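Local coordinates for uncharacterized IolB-like protein (Salmonella typhimurium LT2, PDB 2QJV), which probably isomerises sugar acids such as glucuronate, as a nickel-bound member of the KduI/IolB family of the cupin clan, at residues Y183-P194 and Y237-P248. The protein carries 2 engineered substitutions. Numbering follows the deposited sequence.
With NI (nickel (II) ion), chain D; SO4 (sulfate ion), chain J.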
loop_
_atom_site.group_PDB
_atom_site.type_symbol
_atom_site.label_atom_id
_atom_site.label_comp_id
_atom_site.label_asym_id
_atom_site.label_seq_id
_atom_site.Cartn_x
_atom_site.Cartn_y
_atom_site.Cartn_z
ATOM N N TYR A 183 -27.800 2.035 -8.477
ATOM C CA TYR A 183 -26.703 1.299 -7.866
ATOM C C TYR A 183 -26.772 -0.146 -8.386
ATOM O O TYR A 183 -27.751 -0.873 -8.135
ATOM C CB TYR A 183 -26.789 1.319 -6.336
ATOM C CG TYR A 183 -25.840 0.370 -5.610
ATOM C CD1 TYR A 183 -24.562 0.758 -5.267
ATOM C CD2 TYR A 183 -26.236 -0.932 -5.254
ATOM C CE1 TYR A 183 -23.704 -0.096 -4.609
ATOM C CE2 TYR A 183 -25.379 -1.793 -4.598
ATOM C CZ TYR A 183 -24.118 -1.366 -4.254
ATOM O OH TYR A 183 -23.221 -2.223 -3.610
ATOM N N LEU A 184 -25.709 -0.546 -9.061
ATOM C CA LEU A 184 -25.556 -1.886 -9.598
ATOM C C LEU A 184 -24.128 -2.352 -9.424
ATOM O O LEU A 184 -23.188 -1.768 -9.958
ATOM C CB LEU A 184 -25.957 -1.977 -11.092
ATOM C CG LEU A 184 -27.438 -1.791 -11.428
ATOM C CD1 LEU A 184 -27.533 -1.646 -12.926
ATOM C CD2 LEU A 184 -28.460 -2.911 -10.887
ATOM N N GLU A 185 -23.965 -3.373 -8.582
ATOM C CA GLU A 185 -22.678 -4.042 -8.463
ATOM C C GLU A 185 -22.439 -4.738 -9.813
ATOM O O GLU A 185 -23.390 -5.159 -10.454
ATOM C CB GLU A 185 -22.716 -5.049 -7.327
ATOM C CG GLU A 185 -22.863 -4.391 -5.966
ATOM C CD GLU A 185 -23.574 -5.244 -4.924
ATOM O OE1 GLU A 185 -23.820 -6.438 -5.165
ATOM O OE2 GLU A 185 -23.904 -4.685 -3.849
ATOM N N GLU A 186 -21.190 -4.875 -10.217
ATOM C CA GLU A 186 -20.874 -5.510 -11.490
ATOM C C GLU A 186 -19.591 -6.358 -11.410
ATOM O O GLU A 186 -18.579 -5.969 -10.827
ATOM C CB GLU A 186 -20.785 -4.481 -12.633
ATOM C CG GLU A 186 -20.649 -5.118 -14.006
ATOM C CD GLU A 186 -20.831 -4.172 -15.169
ATOM O OE1 GLU A 186 -20.718 -2.941 -14.991
ATOM O OE2 GLU A 186 -21.040 -4.656 -16.309
ATOM N N THR A 187 -19.683 -7.557 -11.969
ATOM C CA THR A 187 -18.533 -8.437 -12.118
ATOM C C THR A 187 -18.218 -8.584 -13.624
ATOM O O THR A 187 -19.110 -8.505 -14.468
ATOM C CB THR A 187 -18.720 -9.835 -11.426
ATOM O OG1 THR A 187 -19.863 -10.499 -11.988
ATOM C CG2 THR A 187 -18.810 -9.720 -9.853
ATOM N N TYR A 188 -16.929 -8.763 -13.922
ATOM C CA TYR A 188 -16.382 -9.016 -15.247
ATOM C C TYR A 188 -15.628 -10.336 -15.142
ATOM O O TYR A 188 -14.749 -10.458 -14.310
ATOM C CB TYR A 188 -15.349 -7.958 -15.673
ATOM C CG TYR A 188 -15.925 -6.679 -16.242
ATOM C CD1 TYR A 188 -16.677 -5.838 -15.446
ATOM C CD2 TYR A 188 -15.724 -6.311 -17.578
ATOM C CE1 TYR A 188 -17.226 -4.690 -15.943
ATOM C CE2 TYR A 188 -16.283 -5.156 -18.082
ATOM C CZ TYR A 188 -17.022 -4.352 -17.254
ATOM O OH TYR A 188 -17.556 -3.224 -17.761
ATOM N N TYR A 189 -15.963 -11.291 -15.991
ATOM C CA TYR A 189 -15.240 -12.547 -16.114
ATOM C C TYR A 189 -14.596 -12.497 -17.506
ATOM O O TYR A 189 -15.285 -12.680 -18.535
ATOM C CB TYR A 189 -16.161 -13.754 -15.940
ATOM C CG TYR A 189 -15.506 -15.103 -16.206
ATOM C CD1 TYR A 189 -14.425 -15.561 -15.415
ATOM C CD2 TYR A 189 -16.013 -15.968 -17.176
ATOM C CE1 TYR A 189 -13.831 -16.784 -15.648
ATOM C CE2 TYR A 189 -15.431 -17.228 -17.410
ATOM C CZ TYR A 189 -14.331 -17.631 -16.647
ATOM O OH TYR A 189 -13.780 -18.862 -16.874
ATOM N N HIS A 190 -13.265 -12.360 -17.523
ATOM C CA HIS A 190 -12.509 -12.156 -18.754
ATOM C C HIS A 190 -11.875 -13.404 -19.369
ATOM O O HIS A 190 -11.393 -14.306 -18.661
ATOM C CB HIS A 190 -11.362 -11.163 -18.540
ATOM C CG HIS A 190 -11.801 -9.739 -18.362
ATOM N ND1 HIS A 190 -11.854 -8.845 -19.413
ATOM C CD2 HIS A 190 -12.157 -9.049 -17.253
ATOM C CE1 HIS A 190 -12.230 -7.662 -18.950
ATOM N NE2 HIS A 190 -12.403 -7.753 -17.639
ATOM N N ARG A 191 -11.878 -13.404 -20.697
ATOM C CA ARG A 191 -11.273 -14.458 -21.524
ATOM C C ARG A 191 -10.505 -13.803 -22.676
ATOM O O ARG A 191 -10.871 -12.701 -23.150
ATOM C CB ARG A 191 -12.331 -15.447 -22.036
ATOM C CG ARG A 191 -13.157 -16.123 -20.935
ATOM C CD ARG A 191 -12.412 -17.237 -20.184
ATOM N NE ARG A 191 -12.731 -18.538 -20.742
ATOM C CZ ARG A 191 -12.097 -19.161 -21.713
ATOM N NH1 ARG A 191 -11.024 -18.667 -22.282
ATOM N NH2 ARG A 191 -12.558 -20.316 -22.117
ATOM N N PHE A 192 -9.443 -14.494 -23.125
ATOM C CA PHE A 192 -8.560 -14.039 -24.206
ATOM C C PHE A 192 -8.295 -15.099 -25.257
ATOM O O PHE A 192 -8.299 -16.315 -24.970
ATOM C CB PHE A 192 -7.221 -13.514 -23.641
ATOM C CG PHE A 192 -7.403 -12.377 -22.725
ATOM C CD1 PHE A 192 -7.477 -11.064 -23.221
ATOM C CD2 PHE A 192 -7.608 -12.597 -21.366
ATOM C CE1 PHE A 192 -7.759 -10.027 -22.363
ATOM C CE2 PHE A 192 -7.919 -11.554 -20.520
ATOM C CZ PHE A 192 -7.960 -10.277 -21.006
ATOM N N ASN A 193 -8.150 -14.607 -26.487
ATOM C CA ASN A 193 -7.784 -15.385 -27.645
ATOM C C ASN A 193 -6.713 -14.636 -28.453
ATOM O O ASN A 193 -6.979 -13.543 -28.996
ATOM C CB ASN A 193 -9.003 -15.748 -28.522
ATOM C CG ASN A 193 -8.645 -16.726 -29.610
ATOM O OD1 ASN A 193 -7.891 -17.656 -29.390
ATOM N ND2 ASN A 193 -9.163 -16.499 -30.805
ATOM N N PRO A 194 -5.481 -15.198 -28.533
ATOM C CA PRO A 194 -4.982 -16.443 -27.901
ATOM C C PRO A 194 -5.021 -16.357 -26.364
ATOM O O PRO A 194 -5.065 -15.257 -25.820
ATOM C CB PRO A 194 -3.563 -16.614 -28.481
ATOM C CG PRO A 194 -3.534 -15.738 -29.683
ATOM C CD PRO A 194 -4.485 -14.614 -29.437
ATOM N N TYR A 237 -4.472 -9.723 -28.906
ATOM C CA TYR A 237 -5.341 -10.455 -27.980
ATOM C C TYR A 237 -6.782 -9.979 -27.938
ATOM O O TYR A 237 -7.115 -8.951 -27.334
ATOM C CB TYR A 237 -4.755 -10.437 -26.570
ATOM C CG TYR A 237 -3.413 -11.116 -26.522
ATOM C CD1 TYR A 237 -3.315 -12.503 -26.674
ATOM C CD2 TYR A 237 -2.240 -10.392 -26.312
ATOM C CE1 TYR A 237 -2.097 -13.136 -26.628
ATOM C CE2 TYR A 237 -0.983 -11.047 -26.293
ATOM C CZ TYR A 237 -0.938 -12.398 -26.455
ATOM O OH TYR A 237 0.288 -13.035 -26.407
ATOM N N ASP A 238 -7.621 -10.755 -28.613
ATOM C CA ASP A 238 -9.068 -10.545 -28.580
ATOM C C ASP A 238 -9.587 -10.845 -27.148
ATOM O O ASP A 238 -9.064 -11.708 -26.416
ATOM C CB ASP A 238 -9.812 -11.395 -29.617
ATOM C CG ASP A 238 -9.587 -10.962 -31.039
ATOM O OD1 ASP A 238 -9.295 -9.782 -31.337
ATOM O OD2 ASP A 238 -9.709 -11.855 -31.875
ATOM N N ASN A 239 -10.586 -10.077 -26.737
ATOM C CA ASN A 239 -11.171 -10.156 -25.407
ATOM C C ASN A 239 -12.674 -10.494 -25.466
ATOM O O ASN A 239 -13.366 -10.226 -26.447
ATOM C CB ASN A 239 -10.880 -8.832 -24.655
ATOM C CG ASN A 239 -11.530 -8.714 -23.251
ATOM O OD1 ASN A 239 -12.414 -7.870 -23.092
ATOM N ND2 ASN A 239 -11.082 -9.512 -22.230
ATOM N N TYR A 240 -13.111 -11.154 -24.409
ATOM C CA TYR A 240 -14.461 -11.498 -24.130
ATOM C C TYR A 240 -14.645 -11.286 -22.630
ATOM O O TYR A 240 -13.719 -11.520 -21.847
ATOM C CB TYR A 240 -14.742 -12.971 -24.503
ATOM C CG TYR A 240 -15.949 -13.591 -23.838
ATOM C CD1 TYR A 240 -15.844 -14.126 -22.541
ATOM C CD2 TYR A 240 -17.188 -13.638 -24.463
ATOM C CE1 TYR A 240 -16.929 -14.665 -21.889
ATOM C CE2 TYR A 240 -18.286 -14.232 -23.835
ATOM C CZ TYR A 240 -18.150 -14.745 -22.539
ATOM O OH TYR A 240 -19.198 -15.334 -21.858
ATOM N N TYR A 241 -15.817 -10.807 -22.235
ATOM C CA TYR A 241 -16.208 -10.858 -20.826
ATOM C C TYR A 241 -17.697 -11.078 -20.628
ATOM O O TYR A 241 -18.523 -10.653 -21.436
ATOM C CB TYR A 241 -15.717 -9.642 -19.995
ATOM C CG TYR A 241 -16.024 -8.272 -20.564
ATOM C CD1 TYR A 241 -17.302 -7.698 -20.434
ATOM C CD2 TYR A 241 -15.026 -7.533 -21.206
ATOM C CE1 TYR A 241 -17.575 -6.450 -20.935
ATOM C CE2 TYR A 241 -15.288 -6.287 -21.714
ATOM C CZ TYR A 241 -16.574 -5.737 -21.573
ATOM O OH TYR A 241 -16.833 -4.475 -22.053
ATOM N N LEU A 242 -18.000 -11.828 -19.559
ATOM C CA LEU A 242 -19.339 -12.098 -19.094
ATOM C C LEU A 242 -19.542 -11.259 -17.845
ATOM O O LEU A 242 -18.730 -11.334 -16.902
ATOM C CB LEU A 242 -19.544 -13.583 -18.805
ATOM C CG LEU A 242 -20.858 -14.068 -18.226
ATOM C CD1 LEU A 242 -22.047 -13.861 -19.201
ATOM C CD2 LEU A 242 -20.710 -15.564 -17.835
ATOM N N ASN A 243 -20.573 -10.423 -17.869
ATOM C CA ASN A 243 -20.928 -9.517 -16.761
ATOM C C ASN A 243 -22.201 -9.912 -16.070
ATOM O O ASN A 243 -23.166 -10.362 -16.708
ATOM C CB ASN A 243 -21.174 -8.050 -17.215
ATOM C CG ASN A 243 -19.992 -7.387 -17.927
ATOM O OD1 ASN A 243 -20.168 -6.799 -18.999
ATOM N ND2 ASN A 243 -18.837 -7.469 -17.367
ATOM N N VAL A 244 -22.192 -9.749 -14.751
ATOM C CA VAL A 244 -23.360 -9.922 -13.887
ATOM C C VAL A 244 -23.554 -8.578 -13.142
ATOM O O VAL A 244 -22.581 -7.973 -12.634
ATOM C CB VAL A 244 -23.257 -11.118 -12.878
ATOM C CG1 VAL A 244 -24.547 -11.287 -12.041
ATOM C CG2 VAL A 244 -22.886 -12.433 -13.630
HETATM N N MSE A 245 -24.799 -8.114 -13.109
HETATM C CA MSE A 245 -25.199 -6.958 -12.333
HETATM C C MSE A 245 -26.448 -7.224 -11.523
HETATM O O MSE A 245 -27.290 -8.032 -11.902
HETATM C CB MSE A 245 -25.477 -5.729 -13.214
HETATM C CG MSE A 245 -24.247 -5.110 -13.840
HETATM SE SE MSE A 245 -24.805 -3.561 -14.912
HETATM C CE MSE A 245 -25.717 -4.467 -16.229
ATOM N N ALA A 246 -26.538 -6.536 -10.382
ATOM C CA ALA A 246 -27.725 -6.526 -9.522
ATOM C C ALA A 246 -27.616 -5.410 -8.485
ATOM O O ALA A 246 -26.511 -4.947 -8.162
ATOM C CB ALA A 246 -28.003 -7.925 -8.819
ATOM N N GLY A 247 -28.783 -4.977 -8.007
ATOM C CA GLY A 247 -28.948 -3.946 -6.975
ATOM C C GLY A 247 -30.365 -3.899 -6.461
ATOM O O GLY A 247 -31.147 -4.792 -6.765
ATOM N N PRO A 248 -30.723 -2.836 -5.696
ATOM C CA PRO A 248 -32.088 -2.786 -5.168
ATOM C C PRO A 248 -33.169 -2.562 -6.224
ATOM O O PRO A 248 -34.326 -2.928 -5.989
ATOM C CB PRO A 248 -32.044 -1.609 -4.174
ATOM C CG PRO A 248 -30.933 -0.730 -4.696
ATOM C CD PRO A 248 -29.919 -1.661 -5.298
HETATM NI NI NI D . -21.019 -1.208 -16.138
HETATM S S SO4 J . -8.602 -21.615 -23.067
HETATM O O1 SO4 J . -8.832 -20.182 -23.343
HETATM O O2 SO4 J . -7.675 -21.858 -21.970
HETATM O O3 SO4 J . -7.894 -22.222 -24.211
HETATM O O4 SO4 J . -9.904 -22.270 -22.888
HETATM O O HOH W 1 -20.114 -2.360 -17.772
HETATM O O HOH W 2 -19.071 -11.898 -14.206
HETATM O O HOH W 3 -10.888 -14.281 -31.485
HETATM O O HOH W 4 -7.006 -13.272 -32.107
HETATM O O HOH W 5 -22.820 -2.027 -17.070
#
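N243 overlaps the ring of Y188 from above: its ND2 sits 3.1 Å over the ring plane, near the centre, with amide and ring turned 66° apart. The same ND2 donates to T187 O at 3.1 Å, a bond lying close to the amide plane that fixes the flip of the group. Y188 turns its edge, CE2 foremost, to the face of Y241 (Y188 CE2 to Y241 CE1 3.4 Å, planes 50° apart). With CG held between backbone N and carbonyl carbon (chi1 51°), the Y241 ring lies between Y188 and H190, and the three form an aromatic cluster; Y241 CB makes a CH-pi contact over the H190 imidazole. At that imidazole's edge, N239 ND2 gives a nearly straight hydrogen bond to H190 ND1 (3.0 Å), in the ring plane, while NE2 pairs with Q201. These side chains line one face of an antiparallel five-stranded sheet, in which 238-246 lies between 154-160 and 181-193, an outermost strand within this chain; T187, L242 and V244 on the other face pack on F31. Further along the first face, E186 binds nickel through OE1 at 2.1 Å, with H171, H173 and H229 supplying the other protein ligands. E186's extended chain runs beside selenomethionine M245, E186 CG to M245 CG 3.6 Å. E186 OE2 accepts from a nickel-bound water at 2.9 Å, and that water is hydrogen-bonded to Y188 OH, itself also bonded to S167.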